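PDB 4NRN: metal-bound toxin, which is the toxin of a type II toxin-antitoxin system, binds zinc, and probably cleaves RNA as other members of the RelE family do. Local coordinates for residues A[24-27]-A[28-32]; A[59-62]-A[63-67]. All coordinates share one frame; numbering follows the deposited sequence.

Overall arrangement
From strand 3-6 the chain passes through helix 8-19 into helix 24-35, whose first turns make interaction 1, a contact between neighbours on one helix that closes no loop beyond a turn. The chain then passes through strand 46-48 and enters strand 56-60, and interaction 2 closes the tight hairpin between that strand and strand 65-72. The two follow one another in series, neither nested nor crossed, with centres about 12 Å apart. They nevertheless touch: Leu26 and Val30 of the helix rest on Cys59, Leu61 and Lys62 of the hairpin. One face of the mixed sheet thus receives helix 24-35, while His60, directed to the opposite face, binds zinc.

Interaction 1 of 2, residues A[24-27]-A[28-32]; sequences LKLL and YKVVG
Tyr28 N donates to Leu24 O at 2.9 Å, the first of four backbone hydrogen bonds from an amide to the carbonyl four places earlier, the pattern of an alpha helix. That from Val31 N to Leu27 O (2.8 Å) is likewise short and nearly straight. Lys29 N reaches Lys25 O at 3.2 Å in a more bent hydrogen bond (147° at the hydrogen), and Val30 N reaches Leu26 O at 3.3 Å.

The aromatic contact is formed by Tyr28. Its CG stands beside its own backbone N (chi1 -52°), which turns the ring back along the preceding turn. Leu24 O lies over the centre of one ring face, 3.2 Å above the plane. Further out, Leu24 CB meets Tyr28 CZ at 3.5 Å, and Lys25 CA comes obliquely to CD2 from the same side of the ring as Leu24 O. A ring suits this exposed place because it can lie flat against the backbone.

This is helix 24-35, an amphipathic helix of the RelE-like fold that packs on the sheet and against helix 8-19, where Leu24 and Leu27 touch Leu14.

Of the apolar pairs, Leu27 and Val31 form the inner one, both buried: Leu27 CD1 meets Val31 CG2 at 3.6 Å, the side chains running side by side. Leu26 and Val30 lie beside the hairpin and pair more loosely, CD1 to CG2 at 4.2 Å, with Leu26 at the margin. The short, branched valines fit a close approach to the sheet, Val30 on Leu61 and Val31 on Leu78 and Leu80.

Lysines occupy the exposed side, where aliphatic stems can follow the helix. Lys25 is extended beyond CG, whereas Lys29 bends at chi3 and chi4, and its NZ is hydrogen-bonded to Tyr44 OH.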
# COMPACT_ATOMS: atom_id res chain seq x y z
N LEU A 24 -3.42 6.70 10.80
CA LEU A 24 -3.00 5.31 10.62
C LEU A 24 -4.19 4.37 10.44
O LEU A 24 -4.08 3.31 9.83
CB LEU A 24 -2.12 4.87 11.79
CG LEU A 24 -0.72 5.49 11.75
CD1 LEU A 24 -0.03 5.42 13.10
CD2 LEU A 24 0.13 4.83 10.68
N LYS A 25 -5.33 4.78 10.95
CA LYS A 25 -6.52 3.94 10.86
C LYS A 25 -6.97 3.79 9.40
O LYS A 25 -7.60 2.79 9.03
CB LYS A 25 -7.62 4.51 11.76
CG LYS A 25 -7.24 4.55 13.24
CD LYS A 25 -8.12 5.51 14.07
CE LYS A 25 -7.44 5.87 15.40
NZ LYS A 25 -8.06 7.04 16.09
N LEU A 26 -6.63 4.78 8.58
CA LEU A 26 -6.90 4.69 7.15
C LEU A 26 -6.09 3.54 6.57
O LEU A 26 -6.60 2.74 5.79
CB LEU A 26 -6.53 6.00 6.45
CG LEU A 26 -6.57 6.08 4.92
CD1 LEU A 26 -7.84 5.44 4.35
CD2 LEU A 26 -6.44 7.53 4.46
N LEU A 27 -4.82 3.48 6.96
CA LEU A 27 -3.91 2.42 6.54
C LEU A 27 -4.33 1.03 7.02
O LEU A 27 -4.36 0.09 6.23
CB LEU A 27 -2.48 2.73 7.01
CG LEU A 27 -1.42 1.68 6.66
CD1 LEU A 27 -1.15 1.70 5.17
CD2 LEU A 27 -0.14 1.94 7.45
N TYR A 28 -4.64 0.91 8.32
CA TYR A 28 -5.04 -0.37 8.90
C TYR A 28 -6.22 -0.96 8.16
O TYR A 28 -6.31 -2.16 7.97
CB TYR A 28 -5.45 -0.25 10.37
CG TYR A 28 -4.50 0.45 11.31
CD1 TYR A 28 -3.12 0.32 11.19
CD2 TYR A 28 -4.99 1.22 12.36
CE1 TYR A 28 -2.25 0.96 12.08
CE2 TYR A 28 -4.14 1.86 13.25
CZ TYR A 28 -2.78 1.73 13.10
OH TYR A 28 -1.94 2.36 13.99
N LYS A 29 -7.16 -0.10 7.78
CA LYS A 29 -8.40 -0.53 7.16
C LYS A 29 -8.13 -1.07 5.76
O LYS A 29 -8.63 -2.13 5.39
CB LYS A 29 -9.40 0.63 7.13
CG LYS A 29 -10.73 0.30 6.48
CD LYS A 29 -11.85 1.15 7.08
CE LYS A 29 -11.62 2.64 6.89
NZ LYS A 29 -12.11 3.11 5.57
N VAL A 30 -7.33 -0.34 4.98
CA VAL A 30 -6.95 -0.77 3.64
C VAL A 30 -6.04 -2.01 3.64
O VAL A 30 -6.27 -2.96 2.89
CB VAL A 30 -6.29 0.38 2.83
CG1 VAL A 30 -5.96 -0.08 1.40
CG2 VAL A 30 -7.20 1.61 2.79
N VAL A 31 -4.99 -2.00 4.47
CA VAL A 31 -4.06 -3.13 4.51
C VAL A 31 -4.73 -4.40 5.02
O VAL A 31 -4.41 -5.51 4.57
CB VAL A 31 -2.85 -2.83 5.40
CG1 VAL A 31 -2.06 -4.11 5.66
CG2 VAL A 31 -1.98 -1.76 4.76
N GLY A 32 -5.66 -4.23 5.96
CA GLY A 32 -6.45 -5.34 6.47
C GLY A 32 -7.18 -6.08 5.36
O GLY A 32 -7.01 -7.29 5.20

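Interaction 2 of 2, residues A[59-62]-A[63-67]. With ZN (zinc ion), chain C.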
# COMPACT_ATOMS: atom_id res chain seq x y z
N CYS A 59 -2.69 1.28 -4.70
CA CYS A 59 -3.96 1.57 -4.05
C CYS A 59 -4.02 3.05 -3.70
O CYS A 59 -3.06 3.61 -3.17
CB CYS A 59 -4.14 0.73 -2.78
SG CYS A 59 -5.80 0.86 -2.16
N HIS A 60 -5.15 3.67 -3.99
CA HIS A 60 -5.35 5.07 -3.69
C HIS A 60 -6.00 5.24 -2.31
O HIS A 60 -7.21 5.13 -2.18
CB HIS A 60 -6.21 5.71 -4.78
CG HIS A 60 -5.47 5.90 -6.07
ND1 HIS A 60 -5.13 7.15 -6.56
CD2 HIS A 60 -4.99 5.01 -6.97
CE1 HIS A 60 -4.49 7.01 -7.70
NE2 HIS A 60 -4.39 5.72 -7.97
N LEU A 61 -5.17 5.48 -1.29
CA LEU A 61 -5.66 5.73 0.07
C LEU A 61 -6.34 7.10 0.10
O LEU A 61 -7.32 7.33 0.83
CB LEU A 61 -4.51 5.69 1.07
CG LEU A 61 -4.20 4.33 1.70
CD1 LEU A 61 -3.96 3.30 0.62
CD2 LEU A 61 -3.00 4.41 2.65
N LYS A 62 -5.79 8.00 -0.69
CA LYS A 62 -6.41 9.26 -1.04
C LYS A 62 -6.04 9.46 -2.50
O LYS A 62 -5.04 8.91 -2.96
CB LYS A 62 -5.86 10.38 -0.16
CG LYS A 62 -6.09 10.18 1.34
CD LYS A 62 -5.48 11.31 2.17
CE LYS A 62 -5.41 10.95 3.65
NZ LYS A 62 -4.65 11.96 4.45
N PRO A 63 -6.84 10.22 -3.26
CA PRO A 63 -6.56 10.31 -4.70
C PRO A 63 -5.09 10.60 -5.06
O PRO A 63 -4.66 10.21 -6.15
CB PRO A 63 -7.49 11.44 -5.16
CG PRO A 63 -8.64 11.37 -4.20
CD PRO A 63 -8.03 11.00 -2.87
N ASP A 64 -4.33 11.23 -4.17
CA ASP A 64 -2.87 11.30 -4.34
C ASP A 64 -2.06 10.93 -3.08
O ASP A 64 -1.06 11.57 -2.77
CB ASP A 64 -2.43 12.66 -4.91
CG ASP A 64 -1.04 12.60 -5.54
OD1 ASP A 64 -0.56 11.49 -5.82
OD2 ASP A 64 -0.42 13.67 -5.76
N LEU A 65 -2.50 9.89 -2.37
CA LEU A 65 -1.67 9.18 -1.40
C LEU A 65 -1.75 7.69 -1.72
O LEU A 65 -2.75 7.03 -1.42
CB LEU A 65 -2.12 9.42 0.05
CG LEU A 65 -1.43 8.48 1.06
CD1 LEU A 65 0.02 8.88 1.30
CD2 LEU A 65 -2.19 8.44 2.38
N LEU A 66 -0.68 7.18 -2.32
CA LEU A 66 -0.63 5.83 -2.88
C LEU A 66 0.03 4.81 -1.95
O LEU A 66 1.06 5.09 -1.32
CB LEU A 66 0.11 5.87 -4.22
CG LEU A 66 -0.30 7.04 -5.12
CD1 LEU A 66 0.55 7.11 -6.39
CD2 LEU A 66 -1.80 6.99 -5.45
N LEU A 67 -0.58 3.64 -1.86
CA LEU A 67 0.03 2.49 -1.20
C LEU A 67 0.48 1.56 -2.30
O LEU A 67 -0.35 0.94 -2.97
CB LEU A 67 -1.01 1.76 -0.34
CG LEU A 67 -0.61 0.74 0.73
CD1 LEU A 67 -1.79 -0.21 0.97
CD2 LEU A 67 0.64 -0.05 0.40
ZN ZN C . -3.42 4.94 -9.52
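His60 and Leu66 form a non-hydrogen-bonded pair in an antiparallel hairpin, and Leu66 CD2 sits over one face of the imidazole, a CH-pi contact 3.6 Å from the ring centroid. Next to them, Cys59 and Leu67 exchange two backbone hydrogen bonds. Leu61 and Lys62 then both face Leu65, a classic beta bulge, and Leu65 O accepts both amides, Leu61 N at 2.9 Å and Lys62 N at 3.3 Å.

Packing is tight on the inner side, where Leu61 CD1 presses on Leu67 CB at 3.5 Å; Leu61 and Leu67 meet helix 24-35, and Leu65 meets Phe22, apolar places that suit leucine. A nearly straight bond from Leu65 N to Lys62 O (2.8 Å) closes the turn, whose side chains are exposed: the Lys62 stem touches Leu26, Pro63 bends the chain, and Asp64 reaches His86, the predicted proton donor.

The imidazole is held at both nitrogens. His60 ND1 donates to Pro63 O at 3.1 Å, close to the ring plane though well above the carbonyl plane. His60 NE2 binds zinc at 2.0 Å, alongside His47 and Glu58. The Pro63 bond fixes the ring's rotation and favours the tautomer with its lone pair on NE2; it may modestly strengthen donation to the metal.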